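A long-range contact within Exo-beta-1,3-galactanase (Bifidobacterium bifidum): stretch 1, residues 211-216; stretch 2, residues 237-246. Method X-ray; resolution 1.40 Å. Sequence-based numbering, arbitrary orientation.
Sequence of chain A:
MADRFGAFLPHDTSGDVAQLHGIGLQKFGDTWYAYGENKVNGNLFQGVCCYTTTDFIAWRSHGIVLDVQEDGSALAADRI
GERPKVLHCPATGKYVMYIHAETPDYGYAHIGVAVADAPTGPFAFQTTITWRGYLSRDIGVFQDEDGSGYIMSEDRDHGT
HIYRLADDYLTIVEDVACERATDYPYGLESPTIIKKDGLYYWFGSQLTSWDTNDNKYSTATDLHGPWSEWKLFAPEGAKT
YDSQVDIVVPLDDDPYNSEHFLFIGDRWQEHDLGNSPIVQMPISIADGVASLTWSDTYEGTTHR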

# COMPACT_ATOMS: atom_id res chain seq x y z
N ASP A 211 9.22 14.84 4.77
CA ASP A 211 8.40 15.86 4.13
C ASP A 211 7.42 15.23 3.13
O ASP A 211 7.75 14.28 2.41
CB ASP A 211 9.28 16.88 3.42
CG ASP A 211 10.14 17.71 4.40
OD1 ASP A 211 9.70 18.02 5.54
OD2 ASP A 211 11.29 18.02 4.02
N THR A 212 6.20 15.76 3.11
CA THR A 212 5.25 15.40 2.08
C THR A 212 5.57 16.16 0.79
O THR A 212 6.22 17.21 0.80
CB THR A 212 3.83 15.67 2.58
OG1 THR A 212 3.76 17.00 3.09
CG2 THR A 212 3.47 14.69 3.72
N ASN A 213 5.10 15.61 -0.33
CA ASN A 213 5.40 16.16 -1.65
C ASN A 213 4.18 16.00 -2.54
O ASN A 213 3.19 15.36 -2.18
CB ASN A 213 6.64 15.47 -2.27
CG ASN A 213 6.47 13.95 -2.43
OD1 ASN A 213 5.76 13.48 -3.32
ND2 ASN A 213 7.15 13.18 -1.59
N ASP A 214 4.27 16.60 -3.73
CA ASP A 214 3.21 16.45 -4.72
C ASP A 214 3.37 15.07 -5.36
O ASP A 214 4.29 14.84 -6.17
CB ASP A 214 3.28 17.57 -5.76
CG ASP A 214 2.94 18.93 -5.18
OD1 ASP A 214 2.15 19.02 -4.20
OD2 ASP A 214 3.43 19.94 -5.75
N ASN A 215 2.49 14.14 -4.97
CA ASN A 215 2.53 12.79 -5.51
C ASN A 215 2.05 12.79 -6.97
O ASN A 215 1.39 13.72 -7.45
CB ASN A 215 1.66 11.85 -4.66
CG ASN A 215 2.17 11.68 -3.20
OD1 ASN A 215 1.49 11.04 -2.40
ND2 ASN A 215 3.32 12.26 -2.86
N LYS A 216 2.39 11.71 -7.69
CA LYS A 216 2.11 11.67 -9.12
C LYS A 216 1.56 10.32 -9.56
O LYS A 216 1.62 9.31 -8.82
CB LYS A 216 3.36 12.00 -9.95
CG LYS A 216 4.09 13.23 -9.52
CD LYS A 216 5.18 13.59 -10.53
CE LYS A 216 5.80 14.92 -10.20
NZ LYS A 216 6.94 15.27 -11.09
N GLY A 237 1.64 22.16 -5.11
CA GLY A 237 1.94 22.76 -3.84
C GLY A 237 1.09 22.28 -2.70
O GLY A 237 1.40 22.60 -1.54
N ALA A 238 0.02 21.52 -2.97
CA ALA A 238 -0.80 20.97 -1.88
C ALA A 238 -0.11 19.82 -1.16
O ALA A 238 -0.62 19.37 -0.12
CB ALA A 238 -2.16 20.48 -2.37
N LYS A 239 1.02 19.31 -1.68
CA LYS A 239 1.73 18.17 -1.08
C LYS A 239 0.79 16.98 -0.86
O LYS A 239 0.86 16.29 0.16
CB LYS A 239 2.44 18.53 0.23
CG LYS A 239 3.35 19.74 0.23
CD LYS A 239 4.51 19.59 -0.70
CE LYS A 239 5.44 20.81 -0.53
NZ LYS A 239 6.43 20.99 -1.67
N THR A 240 -0.10 16.72 -1.83
CA THR A 240 -1.07 15.62 -1.74
C THR A 240 -1.93 15.78 -0.48
O THR A 240 -2.18 14.83 0.26
CB THR A 240 -0.38 14.25 -1.79
OG1 THR A 240 0.71 14.29 -2.72
CG2 THR A 240 -1.35 13.18 -2.27
N TYR A 241 -2.32 17.03 -0.20
CA TYR A 241 -3.03 17.37 1.04
C TYR A 241 -2.24 16.95 2.28
O TYR A 241 -2.78 16.37 3.24
CB TYR A 241 -4.49 16.90 1.02
CG TYR A 241 -5.21 17.65 -0.07
CD1 TYR A 241 -5.40 19.02 0.04
CD2 TYR A 241 -5.62 17.01 -1.24
CE1 TYR A 241 -6.02 19.74 -0.96
CE2 TYR A 241 -6.26 17.71 -2.25
CZ TYR A 241 -6.45 19.08 -2.11
OH TYR A 241 -7.09 19.85 -3.09
N ASP A 242 -0.94 17.26 2.24
CA ASP A 242 0.01 16.96 3.31
C ASP A 242 -0.07 15.49 3.74
O ASP A 242 -0.30 15.16 4.91
CB ASP A 242 -0.14 17.93 4.50
CG ASP A 242 0.96 17.76 5.54
OD1 ASP A 242 2.05 17.25 5.19
OD2 ASP A 242 0.73 18.14 6.71
N SER A 243 0.07 14.60 2.76
CA SER A 243 0.06 13.17 3.03
C SER A 243 0.98 12.48 2.04
O SER A 243 1.46 13.09 1.08
CB SER A 243 -1.37 12.57 2.96
OG SER A 243 -1.81 12.39 1.62
N GLN A 244 1.18 11.18 2.27
CA GLN A 244 1.91 10.32 1.35
C GLN A 244 0.95 9.23 0.88
O GLN A 244 0.45 8.45 1.70
CB GLN A 244 3.12 9.67 2.03
CG GLN A 244 3.92 8.79 1.05
CD GLN A 244 5.09 8.04 1.69
OE1 GLN A 244 5.06 7.77 2.89
NE2 GLN A 244 6.12 7.73 0.89
N VAL A 245 0.69 9.17 -0.44
CA VAL A 245 -0.24 8.19 -0.98
C VAL A 245 0.11 6.81 -0.44
O VAL A 245 1.29 6.41 -0.39
CB VAL A 245 -0.31 8.20 -2.52
CG1 VAL A 245 1.03 7.82 -3.15
CG2 VAL A 245 -1.41 7.25 -3.01
N ASP A 246 -0.91 6.09 0.01
CA ASP A 246 -0.73 4.72 0.42
C ASP A 246 -1.45 3.75 -0.49
O ASP A 246 -0.87 2.74 -0.90
CB ASP A 246 -1.23 4.49 1.84
CG ASP A 246 -1.10 3.05 2.23
OD1 ASP A 246 0.04 2.66 2.54
OD2 ASP A 246 -2.12 2.31 2.13
O HOH W 1 4.10 12.87 0.07
O HOH W 2 -0.06 17.85 -4.59
O HOH W 3 5.27 21.42 -3.94

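Residues 211–215 run in extended, irregular conformation past a tight turn of stretch 2, and the two backbones come closest where the CA atoms of N213 and K239 lie 4.2 Å apart. From K239 to D242 the backbone holds positive phi and psi angles near 55° and 45°, the left-handed helical region, so the chain coils through a short, weakly bonded turn, tied by D242 N to A238 O (3.2 Å) and S243 N to K239 O (3.2 Å). Strand geometry begins at Q244. No hydrogen bond joins backbone to backbone across the contact; each one involves a side chain.

D214 is the clearest example. Its CA-to-CB bond points away from stretch 2, yet the carboxylate reaches back to the amides entering the turn: OD2 accepts from G237 N at 2.9 Å, nearly linearly, and OD1 from K239 N at 2.8 Å. G237, with phi 85°, adopts a conformation that favors glycine. Water 3 links D214 OD2 to K239 NZ, making a solvent-mediated connection between the two charged groups.

The buried T240 points toward stretch 1, and its OG1 donates to N213 O at 2.8 Å. N213 O also lies 3.4 Å from K239 CA in a CA–H···O contact. Two residues farther along, N215 also points toward stretch 2 and uses OD1 to accept from V245 N at 2.8 Å, fastening the start of the strand. Its ND2 turns back to N213 OD1 in a weak hydrogen bond (2.8 Å, 126°) and also donates to water 1, which also accepts from N213 N and donates to S243 O, bridging the stretches.

At the other end, T212 OG1 donates to D242 OD1 at 2.7 Å, while its methyl CG2 packs 3.5 Å from S243 N. Together the contacts bury 487 Å², summed over both sides.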